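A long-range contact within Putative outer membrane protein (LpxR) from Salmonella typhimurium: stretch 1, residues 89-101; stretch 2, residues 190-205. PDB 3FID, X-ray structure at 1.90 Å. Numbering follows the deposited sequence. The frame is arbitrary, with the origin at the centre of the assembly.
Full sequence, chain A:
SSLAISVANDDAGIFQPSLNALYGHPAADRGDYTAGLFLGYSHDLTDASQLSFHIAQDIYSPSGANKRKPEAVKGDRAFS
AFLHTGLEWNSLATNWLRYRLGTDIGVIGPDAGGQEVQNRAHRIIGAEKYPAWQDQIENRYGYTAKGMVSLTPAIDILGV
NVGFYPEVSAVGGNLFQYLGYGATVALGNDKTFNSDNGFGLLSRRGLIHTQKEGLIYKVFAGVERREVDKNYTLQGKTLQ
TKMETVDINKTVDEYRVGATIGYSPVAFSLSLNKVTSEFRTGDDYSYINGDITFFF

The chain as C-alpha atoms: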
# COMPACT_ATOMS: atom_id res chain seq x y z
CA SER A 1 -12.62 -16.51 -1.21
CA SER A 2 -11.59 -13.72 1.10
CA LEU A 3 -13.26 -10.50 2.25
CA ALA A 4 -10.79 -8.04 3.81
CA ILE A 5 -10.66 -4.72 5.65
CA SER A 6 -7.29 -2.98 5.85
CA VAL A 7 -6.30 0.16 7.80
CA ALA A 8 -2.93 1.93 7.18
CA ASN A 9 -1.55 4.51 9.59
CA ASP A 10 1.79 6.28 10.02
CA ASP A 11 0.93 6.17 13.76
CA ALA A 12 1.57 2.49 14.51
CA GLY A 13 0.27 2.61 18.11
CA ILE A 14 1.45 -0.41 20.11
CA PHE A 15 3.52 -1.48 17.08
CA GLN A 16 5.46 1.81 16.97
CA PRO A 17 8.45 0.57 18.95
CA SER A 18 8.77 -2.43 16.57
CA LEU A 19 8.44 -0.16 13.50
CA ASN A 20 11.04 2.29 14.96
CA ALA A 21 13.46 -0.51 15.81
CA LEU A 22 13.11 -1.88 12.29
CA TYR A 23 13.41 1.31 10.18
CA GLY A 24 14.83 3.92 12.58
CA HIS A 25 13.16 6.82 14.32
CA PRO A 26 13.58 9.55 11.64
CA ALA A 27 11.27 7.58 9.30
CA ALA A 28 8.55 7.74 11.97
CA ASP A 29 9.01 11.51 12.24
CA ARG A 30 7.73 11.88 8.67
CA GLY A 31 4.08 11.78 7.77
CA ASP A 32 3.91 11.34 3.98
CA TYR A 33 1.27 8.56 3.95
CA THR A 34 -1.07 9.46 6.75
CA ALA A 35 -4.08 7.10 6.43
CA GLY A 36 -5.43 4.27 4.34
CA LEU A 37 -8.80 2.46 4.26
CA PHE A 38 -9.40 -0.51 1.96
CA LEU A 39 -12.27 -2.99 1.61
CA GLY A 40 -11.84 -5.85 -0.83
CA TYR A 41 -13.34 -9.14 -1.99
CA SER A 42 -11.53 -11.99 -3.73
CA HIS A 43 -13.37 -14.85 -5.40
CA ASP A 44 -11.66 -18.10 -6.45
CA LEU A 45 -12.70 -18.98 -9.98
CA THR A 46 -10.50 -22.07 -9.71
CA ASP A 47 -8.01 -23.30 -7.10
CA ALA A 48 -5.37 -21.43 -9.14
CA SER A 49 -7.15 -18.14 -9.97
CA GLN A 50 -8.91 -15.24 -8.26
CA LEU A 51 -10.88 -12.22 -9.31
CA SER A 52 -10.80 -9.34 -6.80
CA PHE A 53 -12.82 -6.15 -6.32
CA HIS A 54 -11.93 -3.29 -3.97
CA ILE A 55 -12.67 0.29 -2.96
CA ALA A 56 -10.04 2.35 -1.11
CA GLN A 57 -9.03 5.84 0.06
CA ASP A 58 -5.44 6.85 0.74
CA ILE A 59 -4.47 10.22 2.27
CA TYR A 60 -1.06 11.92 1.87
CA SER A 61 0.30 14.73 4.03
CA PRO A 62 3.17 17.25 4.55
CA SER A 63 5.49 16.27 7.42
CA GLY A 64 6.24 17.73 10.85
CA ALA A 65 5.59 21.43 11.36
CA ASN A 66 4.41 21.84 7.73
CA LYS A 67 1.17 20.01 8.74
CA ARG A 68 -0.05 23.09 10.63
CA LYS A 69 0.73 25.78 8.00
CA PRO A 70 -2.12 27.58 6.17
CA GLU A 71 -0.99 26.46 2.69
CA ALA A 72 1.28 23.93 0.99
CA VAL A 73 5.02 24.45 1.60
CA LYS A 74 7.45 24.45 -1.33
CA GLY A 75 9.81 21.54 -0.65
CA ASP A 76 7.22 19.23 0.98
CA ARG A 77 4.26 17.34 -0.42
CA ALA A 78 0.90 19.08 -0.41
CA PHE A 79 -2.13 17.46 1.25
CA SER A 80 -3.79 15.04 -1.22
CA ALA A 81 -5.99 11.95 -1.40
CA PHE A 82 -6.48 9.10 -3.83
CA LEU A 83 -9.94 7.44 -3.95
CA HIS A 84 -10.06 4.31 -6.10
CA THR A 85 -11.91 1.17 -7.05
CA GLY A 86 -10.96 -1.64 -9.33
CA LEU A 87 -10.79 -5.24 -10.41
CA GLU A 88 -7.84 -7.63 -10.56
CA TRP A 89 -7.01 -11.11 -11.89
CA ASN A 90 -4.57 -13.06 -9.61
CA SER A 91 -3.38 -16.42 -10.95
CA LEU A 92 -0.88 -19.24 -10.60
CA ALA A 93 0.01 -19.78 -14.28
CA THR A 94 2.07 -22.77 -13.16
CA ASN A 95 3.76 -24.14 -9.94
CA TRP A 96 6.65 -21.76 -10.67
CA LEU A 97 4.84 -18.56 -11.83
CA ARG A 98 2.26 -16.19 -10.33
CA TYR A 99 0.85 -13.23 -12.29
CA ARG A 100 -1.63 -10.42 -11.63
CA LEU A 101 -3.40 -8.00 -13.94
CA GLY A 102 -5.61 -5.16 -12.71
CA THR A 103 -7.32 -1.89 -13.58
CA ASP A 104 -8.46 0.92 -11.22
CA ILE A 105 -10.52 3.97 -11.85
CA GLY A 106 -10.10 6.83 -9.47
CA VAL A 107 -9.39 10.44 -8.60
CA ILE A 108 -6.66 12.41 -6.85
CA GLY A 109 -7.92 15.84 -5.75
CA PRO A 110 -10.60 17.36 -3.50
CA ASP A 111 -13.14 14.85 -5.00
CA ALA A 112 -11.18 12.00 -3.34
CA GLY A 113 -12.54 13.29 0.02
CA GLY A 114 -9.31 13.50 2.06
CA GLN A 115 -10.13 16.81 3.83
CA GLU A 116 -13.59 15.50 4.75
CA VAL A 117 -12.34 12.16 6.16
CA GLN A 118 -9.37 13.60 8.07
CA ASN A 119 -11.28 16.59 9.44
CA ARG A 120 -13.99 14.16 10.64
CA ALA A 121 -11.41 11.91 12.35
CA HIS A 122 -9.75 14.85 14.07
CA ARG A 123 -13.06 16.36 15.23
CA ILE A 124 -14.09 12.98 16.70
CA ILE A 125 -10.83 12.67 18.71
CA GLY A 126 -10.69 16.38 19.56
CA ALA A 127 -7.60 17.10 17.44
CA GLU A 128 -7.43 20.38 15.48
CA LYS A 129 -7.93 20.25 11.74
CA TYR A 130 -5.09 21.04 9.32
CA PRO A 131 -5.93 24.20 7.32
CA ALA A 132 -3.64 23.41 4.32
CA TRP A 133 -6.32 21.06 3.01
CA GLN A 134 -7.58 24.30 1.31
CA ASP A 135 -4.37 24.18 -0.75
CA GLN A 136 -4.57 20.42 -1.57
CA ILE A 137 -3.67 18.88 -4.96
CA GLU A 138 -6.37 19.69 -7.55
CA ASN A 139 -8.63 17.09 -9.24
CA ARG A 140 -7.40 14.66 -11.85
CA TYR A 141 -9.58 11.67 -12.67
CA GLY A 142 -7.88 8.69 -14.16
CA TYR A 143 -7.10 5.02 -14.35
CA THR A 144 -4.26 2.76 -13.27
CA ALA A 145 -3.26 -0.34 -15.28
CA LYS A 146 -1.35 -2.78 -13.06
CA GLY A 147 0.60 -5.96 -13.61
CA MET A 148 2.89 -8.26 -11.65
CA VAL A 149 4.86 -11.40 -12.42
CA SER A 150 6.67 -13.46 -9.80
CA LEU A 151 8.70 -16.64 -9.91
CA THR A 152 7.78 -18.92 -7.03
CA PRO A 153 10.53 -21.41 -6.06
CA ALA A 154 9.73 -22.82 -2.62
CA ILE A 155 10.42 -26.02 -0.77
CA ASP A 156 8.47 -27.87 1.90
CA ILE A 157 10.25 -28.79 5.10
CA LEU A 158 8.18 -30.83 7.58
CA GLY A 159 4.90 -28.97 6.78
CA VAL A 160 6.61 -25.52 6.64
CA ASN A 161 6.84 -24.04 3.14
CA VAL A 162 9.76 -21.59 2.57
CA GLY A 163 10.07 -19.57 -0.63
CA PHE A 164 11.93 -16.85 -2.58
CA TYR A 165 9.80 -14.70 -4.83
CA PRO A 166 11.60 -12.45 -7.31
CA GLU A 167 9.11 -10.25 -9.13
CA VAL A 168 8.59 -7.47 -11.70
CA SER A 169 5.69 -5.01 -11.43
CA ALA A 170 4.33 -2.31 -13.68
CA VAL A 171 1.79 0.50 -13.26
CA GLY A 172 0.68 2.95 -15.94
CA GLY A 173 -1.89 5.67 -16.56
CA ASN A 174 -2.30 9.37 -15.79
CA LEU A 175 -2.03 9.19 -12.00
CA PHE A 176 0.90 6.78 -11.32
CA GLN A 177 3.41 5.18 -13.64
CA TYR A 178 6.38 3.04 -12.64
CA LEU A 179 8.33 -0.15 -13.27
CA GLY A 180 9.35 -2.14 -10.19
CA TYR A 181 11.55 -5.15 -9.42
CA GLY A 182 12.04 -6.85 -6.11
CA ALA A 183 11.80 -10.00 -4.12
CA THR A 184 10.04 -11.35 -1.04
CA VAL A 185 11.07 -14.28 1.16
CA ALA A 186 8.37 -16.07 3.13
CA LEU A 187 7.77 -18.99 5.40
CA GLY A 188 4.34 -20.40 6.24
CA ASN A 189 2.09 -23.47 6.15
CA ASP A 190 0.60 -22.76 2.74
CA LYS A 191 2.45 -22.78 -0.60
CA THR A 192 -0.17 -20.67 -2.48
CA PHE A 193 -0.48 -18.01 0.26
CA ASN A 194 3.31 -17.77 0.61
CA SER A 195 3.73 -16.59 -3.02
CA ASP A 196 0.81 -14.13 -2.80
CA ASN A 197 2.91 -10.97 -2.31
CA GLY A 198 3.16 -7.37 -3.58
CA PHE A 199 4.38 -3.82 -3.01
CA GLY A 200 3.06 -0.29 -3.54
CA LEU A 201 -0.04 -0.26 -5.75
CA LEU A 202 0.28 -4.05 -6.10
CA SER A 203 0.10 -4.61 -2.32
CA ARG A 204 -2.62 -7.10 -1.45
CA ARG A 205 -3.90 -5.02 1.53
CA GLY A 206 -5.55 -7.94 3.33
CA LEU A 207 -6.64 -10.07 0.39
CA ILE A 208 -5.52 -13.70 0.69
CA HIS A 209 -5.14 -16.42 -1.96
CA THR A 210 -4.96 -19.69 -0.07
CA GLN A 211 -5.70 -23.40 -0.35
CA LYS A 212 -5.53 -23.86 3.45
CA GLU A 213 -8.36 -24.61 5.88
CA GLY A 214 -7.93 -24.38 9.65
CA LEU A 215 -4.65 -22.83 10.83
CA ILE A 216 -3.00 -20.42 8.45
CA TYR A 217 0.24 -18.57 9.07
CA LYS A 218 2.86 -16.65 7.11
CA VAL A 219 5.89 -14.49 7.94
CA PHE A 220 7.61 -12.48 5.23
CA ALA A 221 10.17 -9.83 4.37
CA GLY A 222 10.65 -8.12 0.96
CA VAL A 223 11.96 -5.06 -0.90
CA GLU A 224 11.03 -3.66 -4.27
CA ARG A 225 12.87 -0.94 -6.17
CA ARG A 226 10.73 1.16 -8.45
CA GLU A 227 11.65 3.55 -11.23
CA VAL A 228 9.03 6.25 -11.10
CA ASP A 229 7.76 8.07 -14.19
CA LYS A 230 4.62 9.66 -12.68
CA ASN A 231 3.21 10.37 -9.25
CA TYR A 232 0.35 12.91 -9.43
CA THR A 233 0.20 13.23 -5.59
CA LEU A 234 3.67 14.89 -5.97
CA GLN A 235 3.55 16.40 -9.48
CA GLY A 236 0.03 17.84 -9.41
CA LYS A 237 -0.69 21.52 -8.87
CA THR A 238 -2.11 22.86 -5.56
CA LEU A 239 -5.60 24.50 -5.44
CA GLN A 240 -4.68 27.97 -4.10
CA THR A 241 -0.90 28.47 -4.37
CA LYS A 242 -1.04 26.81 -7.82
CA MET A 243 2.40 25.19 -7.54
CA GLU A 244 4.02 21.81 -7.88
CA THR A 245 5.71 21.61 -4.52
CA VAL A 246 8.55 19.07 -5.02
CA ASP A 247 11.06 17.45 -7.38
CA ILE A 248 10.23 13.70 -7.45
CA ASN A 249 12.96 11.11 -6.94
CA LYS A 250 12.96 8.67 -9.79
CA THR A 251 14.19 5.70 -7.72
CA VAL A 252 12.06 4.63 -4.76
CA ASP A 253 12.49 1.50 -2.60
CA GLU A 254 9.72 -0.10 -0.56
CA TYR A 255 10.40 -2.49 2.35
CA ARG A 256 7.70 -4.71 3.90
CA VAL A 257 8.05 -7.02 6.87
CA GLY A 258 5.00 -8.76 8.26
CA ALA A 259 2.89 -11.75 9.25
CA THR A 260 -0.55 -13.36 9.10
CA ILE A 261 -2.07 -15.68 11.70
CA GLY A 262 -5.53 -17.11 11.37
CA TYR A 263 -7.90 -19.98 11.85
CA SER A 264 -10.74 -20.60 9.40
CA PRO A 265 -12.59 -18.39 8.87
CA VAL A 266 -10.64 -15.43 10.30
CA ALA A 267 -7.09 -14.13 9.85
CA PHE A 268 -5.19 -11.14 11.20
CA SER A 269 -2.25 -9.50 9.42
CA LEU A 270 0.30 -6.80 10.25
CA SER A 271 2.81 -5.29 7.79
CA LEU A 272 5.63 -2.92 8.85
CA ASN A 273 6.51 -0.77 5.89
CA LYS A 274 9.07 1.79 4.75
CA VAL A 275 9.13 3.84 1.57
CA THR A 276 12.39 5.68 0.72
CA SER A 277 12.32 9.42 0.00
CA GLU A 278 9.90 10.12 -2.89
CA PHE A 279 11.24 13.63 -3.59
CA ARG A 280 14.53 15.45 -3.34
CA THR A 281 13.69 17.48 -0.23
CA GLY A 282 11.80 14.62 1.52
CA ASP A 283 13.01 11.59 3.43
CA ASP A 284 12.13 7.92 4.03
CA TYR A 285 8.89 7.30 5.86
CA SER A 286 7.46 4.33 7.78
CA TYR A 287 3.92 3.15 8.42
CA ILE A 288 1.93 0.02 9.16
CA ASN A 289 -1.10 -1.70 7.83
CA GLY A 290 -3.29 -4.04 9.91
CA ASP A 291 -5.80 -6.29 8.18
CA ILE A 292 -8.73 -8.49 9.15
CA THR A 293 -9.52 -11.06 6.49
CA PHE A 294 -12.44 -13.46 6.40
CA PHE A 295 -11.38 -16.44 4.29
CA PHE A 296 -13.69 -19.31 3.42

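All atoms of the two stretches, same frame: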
# COMPACT_ATOMS: atom_id res chain seq x y z
N TRP A 89 -7.19 -9.67 -11.70
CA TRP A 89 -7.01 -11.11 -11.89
C TRP A 89 -5.71 -11.53 -11.18
O TRP A 89 -4.68 -10.89 -11.37
CB TRP A 89 -6.93 -11.37 -13.41
CG TRP A 89 -6.76 -12.80 -13.78
CD1 TRP A 89 -5.62 -13.41 -14.25
CD2 TRP A 89 -7.77 -13.80 -13.74
NE1 TRP A 89 -5.87 -14.75 -14.50
CE2 TRP A 89 -7.18 -15.01 -14.19
CE3 TRP A 89 -9.12 -13.81 -13.36
CZ2 TRP A 89 -7.89 -16.21 -14.28
CZ3 TRP A 89 -9.84 -15.01 -13.43
CH2 TRP A 89 -9.22 -16.20 -13.90
N ASN A 90 -5.75 -12.56 -10.35
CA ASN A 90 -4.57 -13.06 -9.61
C ASN A 90 -4.46 -14.56 -9.86
O ASN A 90 -5.37 -15.29 -9.49
CB ASN A 90 -4.76 -12.80 -8.11
CG ASN A 90 -3.55 -13.23 -7.26
OD1 ASN A 90 -2.44 -13.40 -7.75
ND2 ASN A 90 -3.77 -13.37 -5.98
N SER A 91 -3.38 -15.04 -10.49
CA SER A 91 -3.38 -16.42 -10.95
C SER A 91 -2.02 -17.12 -10.87
O SER A 91 -1.00 -16.53 -11.18
CB SER A 91 -3.88 -16.47 -12.39
OG SER A 91 -3.84 -17.79 -12.86
N LEU A 92 -2.04 -18.37 -10.42
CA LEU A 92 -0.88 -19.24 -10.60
C LEU A 92 -0.93 -19.79 -12.03
O LEU A 92 -1.77 -20.64 -12.34
CB LEU A 92 -0.87 -20.37 -9.56
CG LEU A 92 -0.82 -19.94 -8.09
CD1 LEU A 92 -0.65 -21.15 -7.20
CD2 LEU A 92 0.30 -18.95 -7.81
N ALA A 93 -0.08 -19.28 -12.90
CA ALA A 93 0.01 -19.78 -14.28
C ALA A 93 0.53 -21.21 -14.28
O ALA A 93 0.05 -22.07 -15.06
CB ALA A 93 0.90 -18.90 -15.12
N THR A 94 1.50 -21.45 -13.40
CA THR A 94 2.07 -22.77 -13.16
C THR A 94 2.52 -22.88 -11.68
O THR A 94 2.28 -21.95 -10.91
CB THR A 94 3.26 -22.96 -14.12
OG1 THR A 94 3.95 -24.16 -13.80
CG2 THR A 94 4.19 -21.82 -13.95
N ASN A 95 3.16 -23.99 -11.29
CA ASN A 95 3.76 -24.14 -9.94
C ASN A 95 4.97 -23.23 -9.68
O ASN A 95 5.45 -23.13 -8.55
CB ASN A 95 4.19 -25.59 -9.66
CG ASN A 95 3.17 -26.39 -8.82
OD1 ASN A 95 1.95 -26.12 -8.82
ND2 ASN A 95 3.67 -27.40 -8.11
N TRP A 96 5.45 -22.60 -10.74
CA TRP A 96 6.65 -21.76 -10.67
C TRP A 96 6.42 -20.30 -11.07
O TRP A 96 7.36 -19.53 -11.08
CB TRP A 96 7.79 -22.36 -11.51
CG TRP A 96 7.40 -22.59 -12.94
CD1 TRP A 96 6.83 -23.72 -13.47
CD2 TRP A 96 7.55 -21.66 -14.04
NE1 TRP A 96 6.60 -23.55 -14.82
CE2 TRP A 96 7.04 -22.30 -15.20
CE3 TRP A 96 8.07 -20.36 -14.16
CZ2 TRP A 96 7.02 -21.69 -16.46
CZ3 TRP A 96 8.06 -19.74 -15.42
CH2 TRP A 96 7.53 -20.41 -16.55
N LEU A 97 5.17 -19.93 -11.40
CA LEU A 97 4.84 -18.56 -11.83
C LEU A 97 3.50 -18.09 -11.25
O LEU A 97 2.50 -18.80 -11.37
CB LEU A 97 4.77 -18.47 -13.35
CG LEU A 97 4.91 -17.03 -13.87
CD1 LEU A 97 6.36 -16.76 -14.28
CD2 LEU A 97 3.95 -16.70 -15.00
N ARG A 98 3.50 -16.91 -10.64
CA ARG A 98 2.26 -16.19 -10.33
C ARG A 98 2.20 -14.90 -11.15
O ARG A 98 3.21 -14.22 -11.31
CB ARG A 98 2.15 -15.90 -8.83
CG ARG A 98 0.96 -14.98 -8.46
CD ARG A 98 0.97 -14.59 -6.99
NE ARG A 98 0.69 -15.71 -6.08
CZ ARG A 98 -0.52 -16.22 -5.85
NH1 ARG A 98 -0.64 -17.22 -4.98
NH2 ARG A 98 -1.59 -15.78 -6.50
N TYR A 99 1.03 -14.57 -11.69
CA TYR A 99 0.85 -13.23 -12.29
C TYR A 99 -0.46 -12.56 -11.85
O TYR A 99 -1.43 -13.22 -11.43
CB TYR A 99 0.99 -13.27 -13.81
CG TYR A 99 -0.17 -13.93 -14.51
CD1 TYR A 99 -1.22 -13.17 -15.02
CD2 TYR A 99 -0.23 -15.32 -14.63
CE1 TYR A 99 -2.31 -13.77 -15.65
CE2 TYR A 99 -1.32 -15.95 -15.24
CZ TYR A 99 -2.35 -15.16 -15.75
OH TYR A 99 -3.42 -15.76 -16.37
N ARG A 100 -0.48 -11.23 -11.98
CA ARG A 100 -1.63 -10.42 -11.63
C ARG A 100 -1.81 -9.34 -12.66
O ARG A 100 -0.84 -8.81 -13.19
CB ARG A 100 -1.43 -9.76 -10.27
CG ARG A 100 -1.56 -10.71 -9.13
CD ARG A 100 -2.08 -9.98 -7.94
NE ARG A 100 -0.99 -9.62 -7.08
CZ ARG A 100 -0.95 -8.49 -6.39
NH1 ARG A 100 -1.93 -7.58 -6.45
NH2 ARG A 100 0.11 -8.27 -5.65
N LEU A 101 -3.07 -9.02 -12.94
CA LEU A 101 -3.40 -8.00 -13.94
C LEU A 101 -4.60 -7.25 -13.40
O LEU A 101 -5.59 -7.88 -13.09
CB LEU A 101 -3.76 -8.65 -15.28
CG LEU A 101 -2.62 -9.23 -16.13
CD1 LEU A 101 -3.20 -10.09 -17.25
CD2 LEU A 101 -1.80 -8.07 -16.67
N ASP A 190 1.30 -22.63 4.00
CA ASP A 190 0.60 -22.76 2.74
C ASP A 190 1.40 -22.24 1.56
O ASP A 190 1.74 -21.06 1.51
CB ASP A 190 -0.80 -22.11 2.78
CG ASP A 190 -1.60 -22.40 1.52
OD1 ASP A 190 -1.99 -21.46 0.79
OD2 ASP A 190 -1.81 -23.60 1.22
N LYS A 191 1.68 -23.13 0.60
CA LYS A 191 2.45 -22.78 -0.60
C LYS A 191 1.84 -21.63 -1.43
O LYS A 191 2.57 -20.73 -1.90
CB LYS A 191 2.66 -24.04 -1.48
CG LYS A 191 3.14 -23.73 -2.91
CD LYS A 191 3.21 -25.01 -3.78
CE LYS A 191 3.89 -24.72 -5.11
NZ LYS A 191 5.37 -24.74 -4.97
N THR A 192 0.51 -21.66 -1.62
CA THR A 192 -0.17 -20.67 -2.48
C THR A 192 -0.11 -19.28 -1.81
O THR A 192 0.24 -18.28 -2.45
CB THR A 192 -1.65 -21.06 -2.74
OG1 THR A 192 -1.70 -22.34 -3.39
CG2 THR A 192 -2.34 -20.02 -3.65
N PHE A 193 -0.47 -19.25 -0.52
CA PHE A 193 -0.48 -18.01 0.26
C PHE A 193 0.93 -17.41 0.35
O PHE A 193 1.12 -16.20 0.20
CB PHE A 193 -1.08 -18.27 1.66
CG PHE A 193 -1.22 -17.01 2.55
CD1 PHE A 193 -1.55 -15.75 2.00
CD2 PHE A 193 -1.07 -17.11 3.94
CE1 PHE A 193 -1.69 -14.61 2.83
CE2 PHE A 193 -1.23 -15.99 4.76
CZ PHE A 193 -1.52 -14.73 4.20
N ASN A 194 1.93 -18.27 0.54
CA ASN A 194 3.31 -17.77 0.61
C ASN A 194 3.76 -16.94 -0.59
O ASN A 194 4.52 -15.98 -0.41
CB ASN A 194 4.30 -18.91 0.86
CG ASN A 194 4.41 -19.28 2.31
OD1 ASN A 194 3.75 -18.70 3.19
ND2 ASN A 194 5.25 -20.29 2.59
N SER A 195 3.32 -17.32 -1.80
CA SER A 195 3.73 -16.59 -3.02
C SER A 195 2.84 -15.38 -3.32
O SER A 195 3.10 -14.65 -4.27
CB SER A 195 3.78 -17.51 -4.26
OG SER A 195 2.47 -17.83 -4.70
N ASP A 196 1.80 -15.16 -2.50
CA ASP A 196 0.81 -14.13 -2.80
C ASP A 196 1.33 -12.83 -2.18
O ASP A 196 0.94 -12.46 -1.07
CB ASP A 196 -0.56 -14.53 -2.18
CG ASP A 196 -1.71 -13.67 -2.68
OD1 ASP A 196 -1.59 -13.09 -3.78
OD2 ASP A 196 -2.73 -13.61 -1.96
N ASN A 197 2.24 -12.15 -2.88
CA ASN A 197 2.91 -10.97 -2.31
C ASN A 197 2.69 -9.72 -3.19
O ASN A 197 2.02 -9.79 -4.23
CB ASN A 197 4.41 -11.23 -2.13
CG ASN A 197 4.70 -12.45 -1.28
OD1 ASN A 197 4.38 -12.50 -0.09
ND2 ASN A 197 5.31 -13.45 -1.90
N GLY A 198 3.27 -8.59 -2.79
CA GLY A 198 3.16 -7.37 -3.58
C GLY A 198 3.57 -6.14 -2.78
O GLY A 198 3.56 -6.14 -1.52
N PHE A 199 3.91 -5.08 -3.53
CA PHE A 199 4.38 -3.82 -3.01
C PHE A 199 3.58 -2.67 -3.64
O PHE A 199 3.02 -2.81 -4.73
CB PHE A 199 5.84 -3.59 -3.39
CG PHE A 199 6.77 -4.68 -2.88
CD1 PHE A 199 7.42 -4.53 -1.65
CD2 PHE A 199 6.99 -5.84 -3.64
CE1 PHE A 199 8.29 -5.52 -1.18
CE2 PHE A 199 7.88 -6.82 -3.20
CZ PHE A 199 8.53 -6.68 -1.96
N GLY A 200 3.58 -1.53 -2.95
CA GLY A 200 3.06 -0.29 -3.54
C GLY A 200 1.62 -0.49 -3.99
O GLY A 200 0.78 -0.98 -3.21
N LEU A 201 1.33 -0.13 -5.24
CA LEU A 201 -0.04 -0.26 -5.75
C LEU A 201 -0.42 -1.71 -6.07
O LEU A 201 -1.56 -2.01 -6.46
CB LEU A 201 -0.22 0.66 -6.96
CG LEU A 201 -0.14 2.18 -6.63
CD1 LEU A 201 -0.05 3.02 -7.94
CD2 LEU A 201 -1.28 2.67 -5.78
N LEU A 202 0.54 -2.62 -5.92
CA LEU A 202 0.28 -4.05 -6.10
C LEU A 202 0.18 -4.76 -4.73
O LEU A 202 0.03 -5.97 -4.67
CB LEU A 202 1.37 -4.71 -6.99
CG LEU A 202 1.34 -4.66 -8.54
CD1 LEU A 202 0.16 -5.42 -9.16
CD2 LEU A 202 1.41 -3.20 -9.05
N SER A 203 0.20 -4.00 -3.63
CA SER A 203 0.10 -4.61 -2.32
C SER A 203 -1.30 -5.23 -2.14
O SER A 203 -2.30 -4.73 -2.68
CB SER A 203 0.51 -3.62 -1.23
OG SER A 203 -0.54 -2.74 -0.88
N ARG A 204 -1.37 -6.35 -1.44
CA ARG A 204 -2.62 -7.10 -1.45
C ARG A 204 -3.60 -6.55 -0.39
O ARG A 204 -4.80 -6.81 -0.49
CB ARG A 204 -2.37 -8.60 -1.36
CG ARG A 204 -1.77 -9.20 -2.69
CD ARG A 204 -2.91 -9.62 -3.62
NE ARG A 204 -3.46 -10.87 -3.11
CZ ARG A 204 -4.67 -11.34 -3.37
NH1 ARG A 204 -5.53 -10.67 -4.13
NH2 ARG A 204 -5.03 -12.48 -2.82
N ARG A 205 -3.07 -5.78 0.56
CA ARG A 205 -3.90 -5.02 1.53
C ARG A 205 -4.99 -5.89 2.17
O ARG A 205 -6.16 -5.50 2.24
CB ARG A 205 -4.51 -3.77 0.86
CG ARG A 205 -3.43 -2.85 0.24
CD ARG A 205 -4.01 -1.57 -0.35
NE ARG A 205 -4.51 -0.63 0.66
CZ ARG A 205 -4.82 0.64 0.39
NH1 ARG A 205 -4.68 1.10 -0.85
NH2 ARG A 205 -5.25 1.47 1.35
O HOH W 1 0.02 -11.46 -5.15

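Stretch 1 is a β-hairpin whose strands pair through backbone bonds such as Ser91 N to Tyr99 O (2.8 Å). Asn90, Leu92, Arg98 and Arg100 all point their CA-to-CB bonds toward stretch 2, which lies across them as a short helix followed by an irregular loop. No backbone-to-backbone hydrogen bond joins the two; the side chains of stretch 1 reach out to side chains and to backbone carbonyls of stretch 2.

Asp190 caps the helix, its OD1 accepting from Phe193 N at 3.0 Å. Lys191 extends a long aliphatic chain toward the turn at Asn95, with Lys191 CE 4.0 Å from Asn95 ND2, a loose contact at the margin. Thr192 serves two neighbours: its methyl CG2 packs 4.1 Å from Leu92 CD1, while its carbonyl O accepts a weak bond from Arg98 NH1 (2.9 Å). Ser195, small enough to sit beside the guanidinium edge, offers OG to Arg98 NE at 3.1 Å and to Arg98 NH1 at 3.2 Å. Arginine suits this place because its planar group can address several acceptors at once.

Asp196 ties the interface together. Its OD1 accepts from Asn90 ND2 (3.1 Å), and its OD2 forms a salt bridge with Arg204 NH2 (2.7 Å). OD1 also lies 3.8 Å from Arg98 NH2, a long salt bridge of charges alone, since the oxygen is well out of the guanidinium plane. Water 1 donates to Asp196 OD1 (2.7 Å) and to Asn197 O (2.8 Å), and accepts weakly from Arg100 NE (2.9 Å).

Arg100 reaches into the loop, where NH2 donates to Asn197 O (2.8 Å) and Leu202 O (2.5 Å). At Gly198 the absent side chain matters: an ideal CB would lie 2.5 Å from Arg100 NH2, a clash. Leu202 CD1 and Arg204 CD cover opposite faces of the Arg100 guanidinium, while Asn90 ND2 lies over one face of the Arg204 guanidinium.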